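PDB 1H64: snrnp sm-like protein from Pyrococcus abyssi, which forms a heptameric ring of Sm-fold subunits that probably binds RNA, as related snRNP core proteins do. Local coordinates for residues F25-R30 and L42-I48. Numbering follows the deposited sequence.
Sequences FEFRGR and LADAEMI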
ATOM      1  N   PHE C  25      -3.074  14.966 -11.561  1.00 53.34           N
ATOM      2  CA  PHE C  25      -1.967  15.858 -11.278  1.00 46.01           C
ATOM      3  C   PHE C  25      -0.815  15.366 -12.175  1.00 42.50           C
ATOM      4  O   PHE C  25      -0.626  14.156 -12.319  1.00 34.49           O
ATOM      5  CB  PHE C  25      -1.652  15.657  -9.799  1.00 50.59           C
ATOM      6  CG  PHE C  25      -0.573  16.523  -9.268  1.00 54.93           C
ATOM      7  CD1 PHE C  25      -0.715  17.902  -9.243  1.00 57.07           C
ATOM      8  CD2 PHE C  25       0.557  15.947  -8.703  1.00 56.82           C
ATOM      9  CE1 PHE C  25       0.256  18.691  -8.656  1.00 60.80           C
ATOM     10  CE2 PHE C  25       1.534  16.723  -8.117  1.00 58.81           C
ATOM     11  CZ  PHE C  25       1.384  18.093  -8.088  1.00 62.30           C
ATOM     12  N   GLU C  26      -0.042  16.268 -12.775  1.00 36.08           N
ATOM     13  CA  GLU C  26       1.037  15.798 -13.644  1.00 36.49           C
ATOM     14  C   GLU C  26       2.309  16.620 -13.748  1.00 34.76           C
ATOM     15  O   GLU C  26       2.368  17.765 -13.311  1.00 30.42           O
ATOM     16  CB  GLU C  26       0.490  15.529 -15.054  1.00 38.35           C
ATOM     17  CG  GLU C  26      -0.516  16.543 -15.575  1.00 50.99           C
ATOM     18  CD  GLU C  26      -1.191  16.086 -16.866  1.00 53.80           C
ATOM     19  OE1 GLU C  26      -1.837  15.015 -16.856  1.00 57.42           O
ATOM     20  OE2 GLU C  26      -1.083  16.791 -17.892  1.00 57.86           O
ATOM     21  N   PHE C  27       3.346  15.993 -14.295  1.00 27.96           N
ATOM     22  CA  PHE C  27       4.616  16.658 -14.504  1.00 31.00           C
ATOM     23  C   PHE C  27       4.948  16.553 -15.981  1.00 33.77           C
ATOM     24  O   PHE C  27       4.571  15.579 -16.641  1.00 29.89           O
ATOM     25  CB  PHE C  27       5.749  16.003 -13.718  1.00 31.48           C
ATOM     26  CG  PHE C  27       5.722  16.275 -12.244  1.00 31.54           C
ATOM     27  CD1 PHE C  27       5.358  15.275 -11.350  1.00 32.47           C
ATOM     28  CD2 PHE C  27       6.115  17.510 -11.742  1.00 33.25           C
ATOM     29  CE1 PHE C  27       5.390  15.498  -9.979  1.00 36.70           C
ATOM     30  CE2 PHE C  27       6.152  17.744 -10.369  1.00 33.38           C
ATOM     31  CZ  PHE C  27       5.789  16.735  -9.487  1.00 34.98           C
ATOM     32  N   ARG C  28       5.627  17.569 -16.504  1.00 29.56           N
ATOM     33  CA  ARG C  28       6.049  17.554 -17.899  1.00 32.82           C
ATOM     34  C   ARG C  28       7.473  18.067 -17.905  1.00 29.48           C
ATOM     35  O   ARG C  28       7.804  19.013 -17.190  1.00 30.17           O
ATOM     36  CB  ARG C  28       5.149  18.437 -18.774  1.00 37.60           C
ATOM     37  CG  ARG C  28       3.666  18.154 -18.597  1.00 45.30           C
ATOM     38  CD  ARG C  28       2.874  18.430 -19.870  1.00 51.02           C
ATOM     39  NE  ARG C  28       3.145  17.426 -20.901  1.00 56.74           N
ATOM     40  CZ  ARG C  28       2.451  17.299 -22.027  1.00 55.76           C
ATOM     41  NH1 ARG C  28       1.435  18.112 -22.281  1.00 59.42           N
ATOM     42  NH2 ARG C  28       2.773  16.357 -22.901  1.00 58.63           N
ATOM     43  N   GLY C  29       8.332  17.417 -18.684  1.00 31.49           N
ATOM     44  CA  GLY C  29       9.717  17.836 -18.741  1.00 27.84           C
ATOM     45  C   GLY C  29      10.504  16.961 -19.688  1.00 28.09           C
ATOM     46  O   GLY C  29       9.940  16.092 -20.353  1.00 26.55           O
ATOM     47  N   ARG C  30      11.804  17.209 -19.774  1.00 26.67           N
ATOM     48  CA  ARG C  30      12.646  16.421 -20.650  1.00 30.16           C
ATOM     49  C   ARG C  30      13.186  15.236 -19.848  1.00 24.46           C
ATOM     50  O   ARG C  30      13.795  15.416 -18.798  1.00 23.07           O
ATOM     51  CB  ARG C  30      13.804  17.276 -21.184  1.00 32.21           C
ATOM     52  CG  ARG C  30      14.682  16.571 -22.219  1.00 36.58           C
ATOM     53  CD  ARG C  30      15.674  17.537 -22.850  1.00 36.38           C
ATOM     54  NE  ARG C  30      16.336  18.363 -21.848  1.00 41.84           N
ATOM     55  CZ  ARG C  30      17.521  18.102 -21.311  1.00 40.79           C
ATOM     56  NH1 ARG C  30      18.203  17.025 -21.681  1.00 45.08           N
ATOM     57  NH2 ARG C  30      18.016  18.912 -20.385  1.00 42.35           N
ATOM     58  N   LEU C  42      13.505  14.265 -14.626  1.00 23.03           N
ATOM     59  CA  LEU C  42      13.150  15.191 -15.689  1.00 25.48           C
ATOM     60  C   LEU C  42      13.968  16.463 -15.509  1.00 25.43           C
ATOM     61  O   LEU C  42      14.346  16.813 -14.377  1.00 24.00           O
ATOM     62  CB  LEU C  42      11.669  15.562 -15.616  1.00 28.92           C
ATOM     63  CG  LEU C  42      10.639  14.438 -15.625  1.00 27.71           C
ATOM     64  CD1 LEU C  42       9.258  15.059 -15.553  1.00 27.84           C
ATOM     65  CD2 LEU C  42      10.774  13.607 -16.872  1.00 22.62           C
ATOM     66  N   ALA C  43      14.262  17.120 -16.628  1.00 27.46           N
ATOM     67  CA  ALA C  43      15.000  18.386 -16.629  1.00 29.97           C
ATOM     68  C   ALA C  43      14.025  19.466 -17.132  1.00 25.35           C
ATOM     69  O   ALA C  43      13.131  19.170 -17.932  1.00 22.55           O
ATOM     70  CB  ALA C  43      16.223  18.287 -17.555  1.00 31.32           C
ATOM     71  N   ASP C  44      14.202  20.699 -16.658  1.00 27.36           N
ATOM     72  CA  ASP C  44      13.336  21.829 -17.037  1.00 29.97           C
ATOM     73  C   ASP C  44      11.883  21.412 -16.890  1.00 26.71           C
ATOM     74  O   ASP C  44      11.101  21.500 -17.828  1.00 26.63           O
ATOM     75  CB  ASP C  44      13.594  22.263 -18.488  1.00 37.08           C
ATOM     76  CG  ASP C  44      15.043  22.635 -18.739  1.00 40.51           C
ATOM     77  OD1 ASP C  44      15.643  23.336 -17.892  1.00 42.34           O
ATOM     78  OD2 ASP C  44      15.583  22.231 -19.788  1.00 42.58           O
ATOM     79  N   ALA C  45      11.523  20.981 -15.687  1.00 28.20           N
ATOM     80  CA  ALA C  45      10.179  20.488 -15.423  1.00 29.77           C
ATOM     81  C   ALA C  45       9.188  21.495 -14.868  1.00 30.16           C
ATOM     82  O   ALA C  45       9.564  22.512 -14.283  1.00 31.94           O
ATOM     83  CB  ALA C  45      10.254  19.280 -14.465  1.00 28.21           C
ATOM     84  N   GLU C  46       7.915  21.157 -15.037  1.00 31.40           N
ATOM     85  CA  GLU C  46       6.815  21.952 -14.526  1.00 36.21           C
ATOM     86  C   GLU C  46       5.725  21.025 -13.978  1.00 37.19           C
ATOM     87  O   GLU C  46       5.420  19.979 -14.562  1.00 36.68           O
ATOM     88  CB  GLU C  46       6.252  22.857 -15.628  1.00 38.68           C
ATOM     89  CG  GLU C  46       5.752  22.129 -16.862  1.00 51.54           C
ATOM     90  CD  GLU C  46       5.963  22.936 -18.140  1.00 54.23           C
ATOM     91  OE1 GLU C  46       7.132  23.125 -18.541  1.00 61.29           O
ATOM     92  OE2 GLU C  46       4.966  23.382 -18.740  1.00 58.54           O
ATOM     93  N   MET C  47       5.174  21.392 -12.829  1.00 34.23           N
ATOM     94  CA  MET C  47       4.095  20.627 -12.234  1.00 30.79           C
ATOM     95  C   MET C  47       2.804  21.235 -12.763  1.00 35.15           C
ATOM     96  O   MET C  47       2.592  22.457 -12.687  1.00 34.48           O
ATOM     97  CB  MET C  47       4.148  20.724 -10.710  1.00 31.87           C
ATOM     98  CG  MET C  47       2.945  20.111 -10.021  1.00 32.13           C
ATOM     99  SD  MET C  47       2.979  20.462  -8.257  1.00 42.28           S
ATOM    100  CE  MET C  47       4.440  19.544  -7.771  1.00 40.37           C
ATOM    101  N   ILE C  48       1.951  20.393 -13.327  1.00 30.45           N
ATOM    102  CA  ILE C  48       0.688  20.851 -13.877  1.00 35.34           C
ATOM    103  C   ILE C  48      -0.476  20.375 -13.017  1.00 37.86           C
ATOM    104  O   ILE C  48      -0.567  19.192 -12.685  1.00 34.82           O
ATOM    105  CB  ILE C  48       0.495  20.332 -15.317  1.00 37.46           C
ATOM    106  CG1 ILE C  48       1.614  20.877 -16.217  1.00 41.40           C
ATOM    107  CG2 ILE C  48      -0.872  20.727 -15.839  1.00 40.42           C
ATOM    108  CD1 ILE C  48       1.720  22.385 -16.223  1.00 43.43           C
TER
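Met47 runs between two phenylalanine rings of the facing strand. Its CB lies 3.6 Å from CE2 of Phe27, the two side chains side by side and pointing the same way; its CE reaches CZ of Phe27 at 3.6 Å. The sulfur sits at the edge of the Phe25 ring, a Met-aromatic contact, though modelled too close for its exact distance to be trusted. With CG anti to the backbone N (chi1 -178°), Phe25 swings its ring across to Met47. Cutting Phe25 back to an alanine is likely to cost the thioether its edge-on ring and open a gap beside it, and to remove packing on Leu68 of a neighbouring subunit. This antiparallel pairing belongs to the strongly bent sheet of the Sm fold: 25-30 bonds to 42-48 through Glu26–Ile48, Arg28–Glu46 and, past a beta bulge that sets Asp44 and Ala45 opposite the single Gly29, Arg30–Ala43, where the partner chain turns a corner. Gly29, lacking a side chain, lies close against Ala45 (CA to CA 4.3 Å). The Glu26 and Ile48 side chains cross at an angle, Glu26 CG 3.9 Å from Ile48 CB. Arg30, bent at chi3 (46°), brings NH2 to 3.4 Å from CB of Ala43, while Asp44 OD2 lies 4.2 Å from Arg30 NH2, too far for a salt bridge.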